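Local structure of hypothetical protein (Chromobacterium violaceum, 2O3I) at residues G23-I29 with V331-D336; S109-F114 with T225-A229. The protein is of unknown function but belongs to the DUF917 family and combines an N-terminal and a C-terminal S-Me-THD-like domain. The protein carries 2 engineered substitutions. The contacts are given in a common frame with arbitrary orientation. Residues are numbered along the deposited sequence.

Contact 1 (G23-I29 with V331-D336); sequences GGGGTMI and VFSNGD
Two helix N-termini meet here, one after a glycine-rich turn. Gly23 (phi/psi 88/-23), Gly25 (86/11) and Gly26 (93/146) have positive phi, where a CB would jam against the preceding carbonyl O; Gly24 is extended. Thr27 is the N-cap of helix 28-35. In 331-336, extended Val331 and Phe332 lead to Ser333, the N-cap of a short, weakly bonded helix. The CA atoms of Gly23 and Ser333 lie 4.2 Å apart, those of Thr27 and Asp336 5.7 Å.

The amides of Asn334, Gly335 and Asp336 each have an acceptor. Asn334 N donates to Gly23 O (2.8 Å); water 1 accepts from Gly335 N (3.0 Å) and donates to Gly23 O (3.0 Å); Asp336 N donates to Ser333 OG (3.0 Å). With the weak return bond from Ser333 N to Asp336 OD1 (3.4 Å), this last pair makes a capping box, Ser333 in p and Asp336 in m. Ser333 OG also donates to Asp336 OD1 (2.6 Å). The same carboxylate reaches the other helix: Met28 N donates to Asp336 OD1 (3.1 Å) and weakly to Asp336 OD2 (3.2 Å), so one acidic group serves both N-termini. Thr27 OG1 bonds to Ser30 N and Asn75. A CB on Gly335 would clash with Thr27 CG2.

Selenomethionine Met28 places SE 4.2 Å from Val331 CG2 and 3.5 Å from Val331 O, which accepts from Gln329. Helix 10-19 lies alongside, Leu14, Gln15 and Cys18 touching Met28 and Phe19 touching Val331.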
ATOM      1  N   GLY A  23       2.707   3.310  28.288  1.00 21.87           N
ATOM      2  CA  GLY A  23       2.119   4.499  27.697  1.00 24.38           C
ATOM      3  C   GLY A  23       1.342   4.297  26.408  1.00 26.07           C
ATOM      4  O   GLY A  23       0.500   5.126  26.056  1.00 26.26           O
ATOM      5  N   GLY A  24       1.631   3.217  25.688  1.00 24.30           N
ATOM      6  CA  GLY A  24       0.916   2.952  24.455  1.00 24.59           C
ATOM      7  C   GLY A  24       0.027   1.723  24.578  1.00 26.95           C
ATOM      8  O   GLY A  24      -0.484   1.421  25.660  1.00 26.43           O
ATOM      9  N   GLY A  25      -0.173   1.016  23.469  1.00 25.90           N
ATOM     10  CA  GLY A  25      -0.996  -0.184  23.503  1.00 27.67           C
ATOM     11  C   GLY A  25      -2.499  -0.002  23.329  1.00 27.55           C
ATOM     12  O   GLY A  25      -3.264  -0.939  23.555  1.00 25.71           O
ATOM     13  N   GLY A  26      -2.928   1.192  22.930  1.00 27.02           N
ATOM     14  CA  GLY A  26      -4.346   1.436  22.737  1.00 26.61           C
ATOM     15  C   GLY A  26      -4.991   2.001  23.984  1.00 27.98           C
ATOM     16  O   GLY A  26      -4.605   1.653  25.094  1.00 29.55           O
ATOM     17  N   THR A  27      -5.982   2.866  23.801  1.00 29.02           N
ATOM     18  CA  THR A  27      -6.677   3.495  24.919  1.00 30.41           C
ATOM     19  C   THR A  27      -7.650   2.553  25.604  1.00 30.70           C
ATOM     20  O   THR A  27      -8.224   1.659  24.972  1.00 28.75           O
ATOM     21  CB  THR A  27      -7.497   4.715  24.470  1.00 30.23           C
ATOM     22  OG1 THR A  27      -8.596   4.269  23.666  1.00 29.57           O
ATOM     23  CG2 THR A  27      -6.634   5.678  23.656  1.00 31.96           C
HETATM   24  N   MSE A  28      -7.831   2.762  26.903  1.00 30.43           N
HETATM   25  CA  MSE A  28      -8.764   1.963  27.674  1.00 31.96           C
HETATM   26  C   MSE A  28     -10.154   2.327  27.171  1.00 31.20           C
HETATM   27  O   MSE A  28     -11.085   1.524  27.220  1.00 31.03           O
HETATM   28  CB  MSE A  28      -8.637   2.291  29.162  1.00 35.05           C
HETATM   29  CG  MSE A  28      -7.355   1.787  29.795  1.00 38.50           C
HETATM   30 SE   MSE A  28      -7.065   2.525  31.559  1.00 47.97          SE
HETATM   31  CE  MSE A  28      -8.285   1.436  32.580  1.00 47.68           C
ATOM     32  N   ILE A  29     -10.276   3.549  26.669  1.00 30.20           N
ATOM     33  CA  ILE A  29     -11.540   4.039  26.146  1.00 29.38           C
ATOM     34  C   ILE A  29     -12.067   3.120  25.050  1.00 28.32           C
ATOM     35  O   ILE A  29     -13.201   2.648  25.116  1.00 26.21           O
ATOM     36  CB  ILE A  29     -11.371   5.455  25.589  1.00 31.26           C
ATOM     37  CG1 ILE A  29     -10.757   6.353  26.675  1.00 33.91           C
ATOM     38  CG2 ILE A  29     -12.721   5.982  25.106  1.00 32.56           C
ATOM     39  CD1 ILE A  29     -10.390   7.761  26.222  1.00 35.39           C
ATOM     40  N   VAL A 331      -4.033   4.095  36.335  1.00 28.28           N
ATOM     41  CA  VAL A 331      -3.210   3.894  35.140  1.00 26.56           C
ATOM     42  C   VAL A 331      -3.798   4.501  33.859  1.00 27.98           C
ATOM     43  O   VAL A 331      -4.999   4.417  33.592  1.00 24.01           O
ATOM     44  CB  VAL A 331      -2.921   2.385  34.912  1.00 24.43           C
ATOM     45  CG1 VAL A 331      -2.271   1.804  36.151  1.00 24.12           C
ATOM     46  CG2 VAL A 331      -4.213   1.628  34.571  1.00 22.73           C
ATOM     47  N   PHE A 332      -2.923   5.111  33.066  1.00 30.16           N
ATOM     48  CA  PHE A 332      -3.329   5.767  31.833  1.00 30.57           C
ATOM     49  C   PHE A 332      -2.306   5.583  30.721  1.00 30.84           C
ATOM     50  O   PHE A 332      -1.100   5.539  30.970  1.00 30.14           O
ATOM     51  CB  PHE A 332      -3.465   7.278  32.053  1.00 31.86           C
ATOM     52  CG  PHE A 332      -4.561   7.678  32.991  1.00 33.19           C
ATOM     53  CD1 PHE A 332      -5.789   8.113  32.492  1.00 34.73           C
ATOM     54  CD2 PHE A 332      -4.356   7.671  34.366  1.00 33.80           C
ATOM     55  CE1 PHE A 332      -6.799   8.538  33.349  1.00 35.97           C
ATOM     56  CE2 PHE A 332      -5.358   8.092  35.238  1.00 35.38           C
ATOM     57  CZ  PHE A 332      -6.583   8.528  34.730  1.00 37.33           C
ATOM     58  N   SER A 333      -2.797   5.483  29.492  1.00 30.47           N
ATOM     59  CA  SER A 333      -1.916   5.406  28.337  1.00 29.86           C
ATOM     60  C   SER A 333      -1.827   6.886  27.963  1.00 28.65           C
ATOM     61  O   SER A 333      -2.651   7.685  28.409  1.00 27.44           O
ATOM     62  CB  SER A 333      -2.566   4.635  27.185  1.00 29.55           C
ATOM     63  OG  SER A 333      -3.615   5.391  26.600  1.00 30.53           O
ATOM     64  N   ASN A 334      -0.843   7.259  27.161  1.00 29.05           N
ATOM     65  CA  ASN A 334      -0.714   8.654  26.758  1.00 30.31           C
ATOM     66  C   ASN A 334      -2.022   9.155  26.145  1.00 31.36           C
ATOM     67  O   ASN A 334      -2.429  10.295  26.376  1.00 30.12           O
ATOM     68  CB  ASN A 334       0.440   8.803  25.774  1.00 28.50           C
ATOM     69  CG  ASN A 334       1.784   8.587  26.437  1.00 31.15           C
ATOM     70  OD1 ASN A 334       2.624   7.833  25.942  1.00 30.98           O
ATOM     71  ND2 ASN A 334       1.994   9.252  27.572  1.00 28.61           N
ATOM     72  N   GLY A 335      -2.681   8.303  25.369  1.00 30.84           N
ATOM     73  CA  GLY A 335      -3.941   8.705  24.778  1.00 34.06           C
ATOM     74  C   GLY A 335      -4.989   8.943  25.860  1.00 35.53           C
ATOM     75  O   GLY A 335      -5.776   9.892  25.777  1.00 36.30           O
ATOM     76  N   ASP A 336      -4.996   8.093  26.884  1.00 34.30           N
ATOM     77  CA  ASP A 336      -5.964   8.224  27.966  1.00 35.11           C
ATOM     78  C   ASP A 336      -5.782   9.486  28.812  1.00 36.01           C
ATOM     79  O   ASP A 336      -6.748   9.992  29.384  1.00 35.14           O
ATOM     80  CB  ASP A 336      -5.925   6.989  28.873  1.00 33.67           C
ATOM     81  CG  ASP A 336      -6.508   5.756  28.205  1.00 32.51           C
ATOM     82  OD1 ASP A 336      -5.761   4.773  28.015  1.00 29.96           O
ATOM     83  OD2 ASP A 336      -7.712   5.770  27.871  1.00 32.92           O
TER
HETATM   84  O   HOH W   1      -1.107   6.272  23.834  1.00 29.90           O

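Contact 2 (S109-F114 with T225-A229); sequences SGALGF and TLSRA
This contact packs the start of the helix in a beta-alpha-beta crossover (strand 101-105, helix 111-124, strand 127-129, the two strands parallel neighbours in the mixed sheet) against the first turn of helix 225-237. From Ser109 the chain runs extended through Gly110 (phi/psi 177/163) into the helix, and the side chains that meet 225-229 are those of Ser109 and Phe114, both with chi1 in m. CA atoms lie 7.0 Å apart for Ser109 and Thr225, 6.8 Å for Phe114 and Leu226.

Thr225 (p) comes first: its OG1 sits 3.4 Å from Phe114 CZ, at the ring edge, while its CB is 3.8 Å from Ser109 OG. Thr225 OG1 and Ser109 OG both hydrogen-bond to Asp132 OD1, so that acid joins the two segments indirectly. Leu226 (chi1 t) covers one face of the Phe114 ring: its CA forms a CH-pi contact 3.9 Å from the ring centroid, and its CD1 lies 3.6 Å from Phe114 CD1. Arg228 starts out sideways, but its guanidinium brings NH2 to 4.0 Å from Ser109 OG and makes a cation-pi pair with Phe20. Ala229, whose N bonds to Thr225 O (3.2 Å), sets CB 4.3 Å from Phe114 CE2, and Ala17 of helix 10-19 touches both side chains. No direct hydrogen bond crosses the segments; instead water 2 donates to Ser109 OG (3.1 Å) and Thr225 O (2.7 Å) and accepts from Arg228 NE (3.2 Å).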
ATOM      1  N   SER A 109       1.554  -5.944  24.732  1.00 24.92           N
ATOM      2  CA  SER A 109       0.789  -5.728  25.959  1.00 24.44           C
ATOM      3  C   SER A 109       0.182  -4.336  25.938  1.00 22.83           C
ATOM      4  O   SER A 109       0.894  -3.347  25.785  1.00 23.58           O
ATOM      5  CB  SER A 109       1.679  -5.854  27.196  1.00 23.81           C
ATOM      6  OG  SER A 109       1.928  -7.207  27.517  1.00 23.81           O
ATOM      7  N   GLY A 110      -1.133  -4.262  26.101  1.00 22.22           N
ATOM      8  CA  GLY A 110      -1.804  -2.976  26.101  1.00 20.48           C
ATOM      9  C   GLY A 110      -3.296  -3.159  26.236  1.00 20.04           C
ATOM     10  O   GLY A 110      -3.813  -4.248  26.001  1.00 22.31           O
ATOM     11  N   ALA A 111      -3.993  -2.091  26.597  1.00 21.07           N
ATOM     12  CA  ALA A 111      -5.439  -2.144  26.785  1.00 22.75           C
ATOM     13  C   ALA A 111      -6.226  -2.812  25.662  1.00 23.53           C
ATOM     14  O   ALA A 111      -7.134  -3.595  25.935  1.00 26.51           O
ATOM     15  CB  ALA A 111      -5.985  -0.742  27.033  1.00 22.23           C
ATOM     16  N   LEU A 112      -5.885  -2.516  24.412  1.00 24.18           N
ATOM     17  CA  LEU A 112      -6.595  -3.085  23.261  1.00 25.09           C
ATOM     18  C   LEU A 112      -6.167  -4.493  22.871  1.00 26.29           C
ATOM     19  O   LEU A 112      -7.004  -5.356  22.583  1.00 24.44           O
ATOM     20  CB  LEU A 112      -6.402  -2.208  22.031  1.00 27.81           C
ATOM     21  CG  LEU A 112      -7.456  -1.186  21.633  1.00 33.65           C
ATOM     22  CD1 LEU A 112      -7.035  -0.626  20.275  1.00 32.02           C
ATOM     23  CD2 LEU A 112      -8.853  -1.827  21.551  1.00 32.24           C
ATOM     24  N   GLY A 113      -4.854  -4.689  22.837  1.00 24.93           N
ATOM     25  CA  GLY A 113      -4.265  -5.956  22.455  1.00 25.00           C
ATOM     26  C   GLY A 113      -4.910  -7.232  22.938  1.00 24.63           C
ATOM     27  O   GLY A 113      -5.351  -8.053  22.128  1.00 24.79           O
ATOM     28  N   PHE A 114      -4.960  -7.416  24.251  1.00 24.42           N
ATOM     29  CA  PHE A 114      -5.538  -8.627  24.791  1.00 25.72           C
ATOM     30  C   PHE A 114      -7.049  -8.677  24.554  1.00 26.03           C
ATOM     31  O   PHE A 114      -7.592  -9.734  24.237  1.00 27.01           O
ATOM     32  CB  PHE A 114      -5.193  -8.751  26.284  1.00 27.40           C
ATOM     33  CG  PHE A 114      -3.720  -8.943  26.555  1.00 24.72           C
ATOM     34  CD1 PHE A 114      -3.040 -10.045  26.043  1.00 27.14           C
ATOM     35  CD2 PHE A 114      -3.008  -8.020  27.317  1.00 28.47           C
ATOM     36  CE1 PHE A 114      -1.665 -10.226  26.285  1.00 26.57           C
ATOM     37  CE2 PHE A 114      -1.634  -8.187  27.567  1.00 28.24           C
ATOM     38  CZ  PHE A 114      -0.964  -9.292  27.049  1.00 28.50           C
ATOM     39  N   THR A 225       1.999 -12.903  29.945  1.00 21.74           N
ATOM     40  CA  THR A 225       1.714 -11.472  29.927  1.00 22.13           C
ATOM     41  C   THR A 225       0.237 -11.140  30.068  1.00 21.89           C
ATOM     42  O   THR A 225      -0.121 -10.093  30.611  1.00 22.71           O
ATOM     43  CB  THR A 225       2.239 -10.838  28.638  1.00 22.82           C
ATOM     44  OG1 THR A 225       1.602 -11.455  27.509  1.00 22.73           O
ATOM     45  CG2 THR A 225       3.750 -11.023  28.542  1.00 19.03           C
ATOM     46  N   LEU A 226      -0.629 -12.021  29.581  1.00 22.17           N
ATOM     47  CA  LEU A 226      -2.052 -11.761  29.698  1.00 23.76           C
ATOM     48  C   LEU A 226      -2.481 -11.971  31.153  1.00 25.17           C
ATOM     49  O   LEU A 226      -3.150 -11.111  31.735  1.00 26.76           O
ATOM     50  CB  LEU A 226      -2.849 -12.668  28.752  1.00 23.87           C
ATOM     51  CG  LEU A 226      -4.327 -12.303  28.554  1.00 25.17           C
ATOM     52  CD1 LEU A 226      -4.820 -12.879  27.245  1.00 25.80           C
ATOM     53  CD2 LEU A 226      -5.167 -12.798  29.728  1.00 25.33           C
ATOM     54  N   SER A 227      -2.089 -13.095  31.746  1.00 22.53           N
ATOM     55  CA  SER A 227      -2.465 -13.371  33.127  1.00 24.78           C
ATOM     56  C   SER A 227      -1.917 -12.353  34.143  1.00 24.78           C
ATOM     57  O   SER A 227      -2.621 -11.960  35.080  1.00 22.26           O
ATOM     58  CB  SER A 227      -2.059 -14.797  33.515  1.00 23.84           C
ATOM     59  OG  SER A 227      -0.737 -15.092  33.117  1.00 27.02           O
ATOM     60  N   ARG A 228      -0.676 -11.912  33.969  1.00 25.02           N
ATOM     61  CA  ARG A 228      -0.139 -10.933  34.903  1.00 25.82           C
ATOM     62  C   ARG A 228      -0.889  -9.603  34.727  1.00 23.01           C
ATOM     63  O   ARG A 228      -1.070  -8.852  35.678  1.00 23.45           O
ATOM     64  CB  ARG A 228       1.365 -10.732  34.692  1.00 26.86           C
ATOM     65  CG  ARG A 228       1.707 -10.041  33.414  1.00 29.07           C
ATOM     66  CD  ARG A 228       3.066  -9.370  33.478  1.00 30.45           C
ATOM     67  NE  ARG A 228       3.162  -8.431  32.371  1.00 32.72           N
ATOM     68  CZ  ARG A 228       4.294  -8.004  31.833  1.00 31.83           C
ATOM     69  NH1 ARG A 228       5.456  -8.427  32.303  1.00 32.55           N
ATOM     70  NH2 ARG A 228       4.253  -7.173  30.802  1.00 32.08           N
ATOM     71  N   ALA A 229      -1.330  -9.315  33.509  1.00 22.25           N
ATOM     72  CA  ALA A 229      -2.082  -8.087  33.268  1.00 21.82           C
ATOM     73  C   ALA A 229      -3.402  -8.169  34.028  1.00 21.85           C
ATOM     74  O   ALA A 229      -3.862  -7.177  34.595  1.00 21.28           O
ATOM     75  CB  ALA A 229      -2.350  -7.905  31.780  1.00 19.76           C
TER
HETATM   76  O   HOH W   2       0.813  -7.621  30.343  1.00 18.52           O

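Overall arrangement
From the N terminus the chain first passes the glycine turn of 23-29, then 109-114, which leads from strand 101-105 into helix 111-124. It returns at 225-229 to close the 110-residue loop of contact 2, and at 331-336 to close the 301-residue loop of contact 1, which encloses the other. Each contact thus ties the N-terminal S-Me-THD-like region to the C-terminal one; contact 1 reaches the short helix that follows strand 319-324 of the antiparallel sheet. The centres of contacts 1 and 2 lie about 12 Å apart. Their first segments touch: Gly25 O and Leu112 N, 3.2 Å apart, probably hydrogen-bond, and Ala111 CB packs 3.9 Å from Met28 CA.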